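Local structure of acyl-CoA dehydrogenase (Thermus thermophilus, 2Z1Q) at the interface of chains A and B. The protein is an FAD-dependent acyl-CoA dehydrogenase that probably oxidises the 2,3-saturated bond of acyl-CoA thioesters and passes the electrons to an acceptor. Residues are numbered along the deposited sequence; one frame, centred on the assembly and turned at random. Chains: chain A/B, Acyl-CoA dehydrogenase.

Contact 1: the interface of chains A and B. Residues chain A 553-557; chain B 526-527, 530-531, 542.
A:Pro553, with 71 Å² buried, leads an extended stretch of chain A along the C-terminal end of helix 505-528 of chain B and the turn after it. It meets B:Tyr542 tip to tip: CG, the outermost ring carbon, sits over one face of the phenol ring, 3.5 Å from its centroid and displaced toward the CE2 rim. A proline suits this place, since its rigid ring presents C-H groups to an aromatic face without a flexible chain to immobilise. B:Pro530, with 54 Å² buried, packs next along the strip. Its CB packs 3.8 Å from CA of A:Asp555, and its CG lies against the carbonyl of A:Gly554, whose lack of a side chain leaves the backbone accessible. B:Ser527 is small enough for A:Leu556 to close on it, CD1 standing 3.4 Å from the serine CB, a tight carbon pair.

Polar groups are joined through water. One molecule links A:Gly554 O to B:Leu526 O; another links the A:Asp555 carboxylate OD1 to B:Ser527 O. The aspartate has CG anti to its backbone N (chi1 -164°) and crosses B:Arg531 obliquely, its carboxylate plane 82° from the guanidinium. A:Asp555 OD2 remains 4.8 Å from B:Arg531 NH1, so any attraction between the opposite charges would act at longer range. The arginine instead offers its flat face to A:Val557, whose CG1 methyl lies 3.5 Å above the guanidinium plane, toward its rim.

Contact 2: the interface of chains A and B. Residues chain A 150-156; chain B 289, 291-292, 376.
The carbonyl oxygen of A:Pro151 is gripped by two good hydrogen bonds from chain B. B:Arg289 NH2 donates at 2.7 Å to A:Pro151 O, nearly straight (165° at H), and the oxygen lies close to the guanidinium plane. The phenol OH of B:Tyr376 gives the second, 2.8 Å from A:Pro151 O and directed onto a lone pair. Arginine suits the place because its long chain, bent at chi2, brings a flat donor group to the carbonyl; tyrosine carries its hydroxyl on a rigid ring. NE2 of B:Gln291 sits over one guanidinium face and CE1 of the B:Tyr376 ring over the other, both toward the rim.

B:Gln291 OE1 is also held twice. A:Gly154 N donates to it from above the amide plane at 3.2 Å, and A:Asp156 N approaches in that plane at 3.3 Å from OE1. Glutamine can thus bridge two backbone N-H groups of the turn. Alongside, A:Asp156 has CG anti to its backbone N (chi1 -175°), which lays the carboxylate almost parallel to the B:Phe292 ring, 15° apart. Its CB sits over the ring centre, 3.5 Å from the centroid, while OD1 accepts a weak bond from B:Phe292 N.

A:Ser155 and B:Arg289 are FAD-binding residues, so this intersubunit contact braces the chain A flavin-site loop against chain B and may couple cofactor binding to the pairing of subunits.

Contact 1: the interface of chains A and B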
# COMPACT_ATOMS: atom_id res chain seq x y z
N PRO A 553 8.65 26.80 6.37
CA PRO A 553 7.53 25.88 6.43
C PRO A 553 6.23 26.46 5.88
O PRO A 553 5.85 27.59 6.20
CB PRO A 553 7.44 25.55 7.92
CG PRO A 553 7.93 26.81 8.56
CD PRO A 553 9.12 27.17 7.72
N GLY A 554 5.55 25.67 5.05
CA GLY A 554 4.30 26.09 4.45
C GLY A 554 3.11 25.55 5.23
O GLY A 554 3.24 24.58 5.98
N ASP A 555 1.94 26.17 5.05
CA ASP A 555 0.74 25.73 5.76
C ASP A 555 0.07 24.59 5.00
O ASP A 555 -0.96 24.78 4.35
CB ASP A 555 -0.25 26.89 5.93
CG ASP A 555 -1.32 26.60 6.97
OD1 ASP A 555 -1.54 25.40 7.27
OD2 ASP A 555 -1.94 27.54 7.50
N LEU A 556 0.66 23.40 5.10
CA LEU A 556 0.13 22.22 4.42
C LEU A 556 -1.32 21.96 4.81
O LEU A 556 -2.08 21.39 4.05
CB LEU A 556 1.01 21.00 4.71
CG LEU A 556 2.41 21.02 4.06
CD1 LEU A 556 3.17 19.78 4.49
CD2 LEU A 556 2.30 21.08 2.53
N VAL A 557 -1.72 22.38 6.01
CA VAL A 557 -3.09 22.19 6.44
C VAL A 557 -4.03 23.01 5.55
O VAL A 557 -4.96 22.46 4.95
CB VAL A 557 -3.29 22.62 7.91
CG1 VAL A 557 -4.78 22.57 8.26
CG2 VAL A 557 -2.49 21.71 8.83
N LEU B 526 6.28 20.51 11.68
CA LEU B 526 6.41 21.67 10.82
C LEU B 526 5.34 21.77 9.74
O LEU B 526 5.19 22.83 9.13
CB LEU B 526 7.80 21.70 10.17
CG LEU B 526 8.95 21.85 11.15
CD1 LEU B 526 10.28 21.62 10.43
CD2 LEU B 526 8.89 23.23 11.79
N SER B 527 4.61 20.69 9.50
CA SER B 527 3.58 20.72 8.48
C SER B 527 2.24 21.19 9.04
O SER B 527 1.31 21.48 8.28
CB SER B 527 3.41 19.33 7.84
OG SER B 527 2.84 18.41 8.75
N PRO B 530 2.47 26.08 11.03
CA PRO B 530 2.08 27.34 10.39
C PRO B 530 0.58 27.58 10.57
O PRO B 530 0.09 28.71 10.37
CB PRO B 530 2.45 27.10 8.92
CG PRO B 530 3.62 26.15 9.01
CD PRO B 530 3.19 25.19 10.10
N ARG B 531 -0.15 26.53 10.96
CA ARG B 531 -1.59 26.61 11.17
C ARG B 531 -1.93 27.17 12.55
O ARG B 531 -3.04 27.69 12.78
CB ARG B 531 -2.22 25.22 11.01
CG ARG B 531 -3.73 25.16 11.24
CD ARG B 531 -4.53 25.76 10.08
NE ARG B 531 -5.95 25.47 10.22
CZ ARG B 531 -6.86 25.62 9.26
NH1 ARG B 531 -6.51 26.07 8.06
NH2 ARG B 531 -8.13 25.30 9.50
N TYR B 542 9.14 27.36 15.31
CA TYR B 542 9.77 26.48 14.33
C TYR B 542 11.17 26.05 14.77
O TYR B 542 11.55 24.88 14.60
CB TYR B 542 9.85 27.15 12.94
CG TYR B 542 8.52 27.58 12.35
CD1 TYR B 542 7.31 26.97 12.72
CD2 TYR B 542 8.47 28.60 11.40
CE1 TYR B 542 6.09 27.36 12.15
CE2 TYR B 542 7.26 28.99 10.82
CZ TYR B 542 6.08 28.38 11.19
OH TYR B 542 4.91 28.79 10.60
O HOH W 1 0.27 24.13 8.83
O HOH W 2 5.79 23.01 6.49

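Contact 2: the interface of chains A and B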
# COMPACT_ATOMS: atom_id res chain seq x y z
N GLU A 150 10.93 -15.48 -18.30
CA GLU A 150 10.85 -16.93 -18.10
C GLU A 150 10.82 -17.19 -16.59
O GLU A 150 11.07 -16.29 -15.80
CB GLU A 150 12.07 -17.65 -18.72
CG GLU A 150 12.08 -17.59 -20.23
CD GLU A 150 13.21 -18.40 -20.86
OE1 GLU A 150 13.77 -19.29 -20.19
OE2 GLU A 150 13.52 -18.16 -22.05
N PRO A 151 10.50 -18.43 -16.18
CA PRO A 151 10.45 -18.75 -14.76
C PRO A 151 11.70 -18.32 -13.98
O PRO A 151 11.60 -17.75 -12.89
CB PRO A 151 10.26 -20.26 -14.76
CG PRO A 151 9.41 -20.48 -15.98
CD PRO A 151 10.09 -19.58 -17.00
N GLY A 152 12.87 -18.61 -14.54
CA GLY A 152 14.11 -18.27 -13.87
C GLY A 152 14.80 -17.04 -14.43
O GLY A 152 16.02 -16.92 -14.32
N SER A 153 14.04 -16.12 -15.03
CA SER A 153 14.62 -14.90 -15.58
C SER A 153 13.57 -13.82 -15.78
O SER A 153 12.61 -13.99 -16.54
CB SER A 153 15.31 -15.19 -16.91
OG SER A 153 14.39 -15.74 -17.84
N GLY A 154 13.75 -12.70 -15.08
CA GLY A 154 12.80 -11.60 -15.19
C GLY A 154 13.56 -10.29 -15.30
O GLY A 154 13.84 -9.84 -16.40
N SER A 155 13.89 -9.69 -14.15
CA SER A 155 14.64 -8.44 -14.15
C SER A 155 15.89 -8.66 -15.02
O SER A 155 16.33 -7.76 -15.73
CB SER A 155 15.07 -8.05 -12.72
OG SER A 155 13.98 -8.04 -11.81
N ASP A 156 16.44 -9.86 -14.95
CA ASP A 156 17.62 -10.22 -15.73
C ASP A 156 17.12 -10.92 -17.00
O ASP A 156 17.33 -12.12 -17.19
CB ASP A 156 18.50 -11.18 -14.92
CG ASP A 156 19.81 -11.51 -15.61
OD1 ASP A 156 20.50 -12.45 -15.15
OD2 ASP A 156 20.15 -10.84 -16.61
N ARG B 289 15.69 -17.02 -4.58
CA ARG B 289 15.64 -16.40 -5.89
C ARG B 289 16.98 -15.83 -6.31
O ARG B 289 17.54 -14.98 -5.63
CB ARG B 289 14.59 -15.28 -5.93
CG ARG B 289 14.46 -14.61 -7.29
CD ARG B 289 13.99 -15.60 -8.36
NE ARG B 289 13.66 -14.94 -9.62
CZ ARG B 289 13.16 -15.55 -10.69
NH1 ARG B 289 12.89 -14.85 -11.78
NH2 ARG B 289 12.94 -16.86 -10.67
N GLN B 291 19.03 -13.79 -9.30
CA GLN B 291 18.97 -12.98 -10.52
C GLN B 291 20.35 -12.38 -10.70
O GLN B 291 21.01 -12.02 -9.71
CB GLN B 291 17.93 -11.85 -10.43
CG GLN B 291 16.48 -12.33 -10.54
CD GLN B 291 16.19 -13.02 -11.85
OE1 GLN B 291 16.02 -12.37 -12.89
NE2 GLN B 291 16.13 -14.35 -11.82
N PHE B 292 20.79 -12.28 -11.94
CA PHE B 292 22.11 -11.74 -12.24
C PHE B 292 23.16 -12.52 -11.45
O PHE B 292 24.04 -11.94 -10.82
CB PHE B 292 22.18 -10.25 -11.88
CG PHE B 292 21.22 -9.38 -12.65
CD1 PHE B 292 19.95 -9.10 -12.15
CD2 PHE B 292 21.58 -8.87 -13.89
CE1 PHE B 292 19.05 -8.32 -12.88
CE2 PHE B 292 20.68 -8.08 -14.63
CZ PHE B 292 19.41 -7.81 -14.13
N TYR B 376 5.76 -12.79 -9.15
CA TYR B 376 5.16 -13.85 -8.36
C TYR B 376 4.42 -13.34 -7.13
O TYR B 376 3.56 -14.05 -6.60
CB TYR B 376 6.23 -14.86 -7.94
CG TYR B 376 7.00 -15.38 -9.13
CD1 TYR B 376 8.10 -14.68 -9.63
CD2 TYR B 376 6.60 -16.55 -9.78
CE1 TYR B 376 8.79 -15.13 -10.76
CE2 TYR B 376 7.28 -17.01 -10.91
CZ TYR B 376 8.37 -16.30 -11.39
OH TYR B 376 9.01 -16.75 -12.52

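About 45 Å separates the centres of contact 1 and contact 2, and they have no residues in common. Contact 1 joins the start of helix 556-570 and the loop residues just before it to the C-terminal helical region of the partner, whereas contact 2 brings the loop after strand 144-147 against the loop after helix 253-288 and the 3-10 helix 374-378. The former is largely apolar and water-bridged; the latter relies on direct bonds to backbone groups beside the cofactor. Two-fold symmetry repeats each with the chains exchanged. Such widely spaced attachments should limit rocking of the subunits, with contact 2 tying their pairing to the FAD sites.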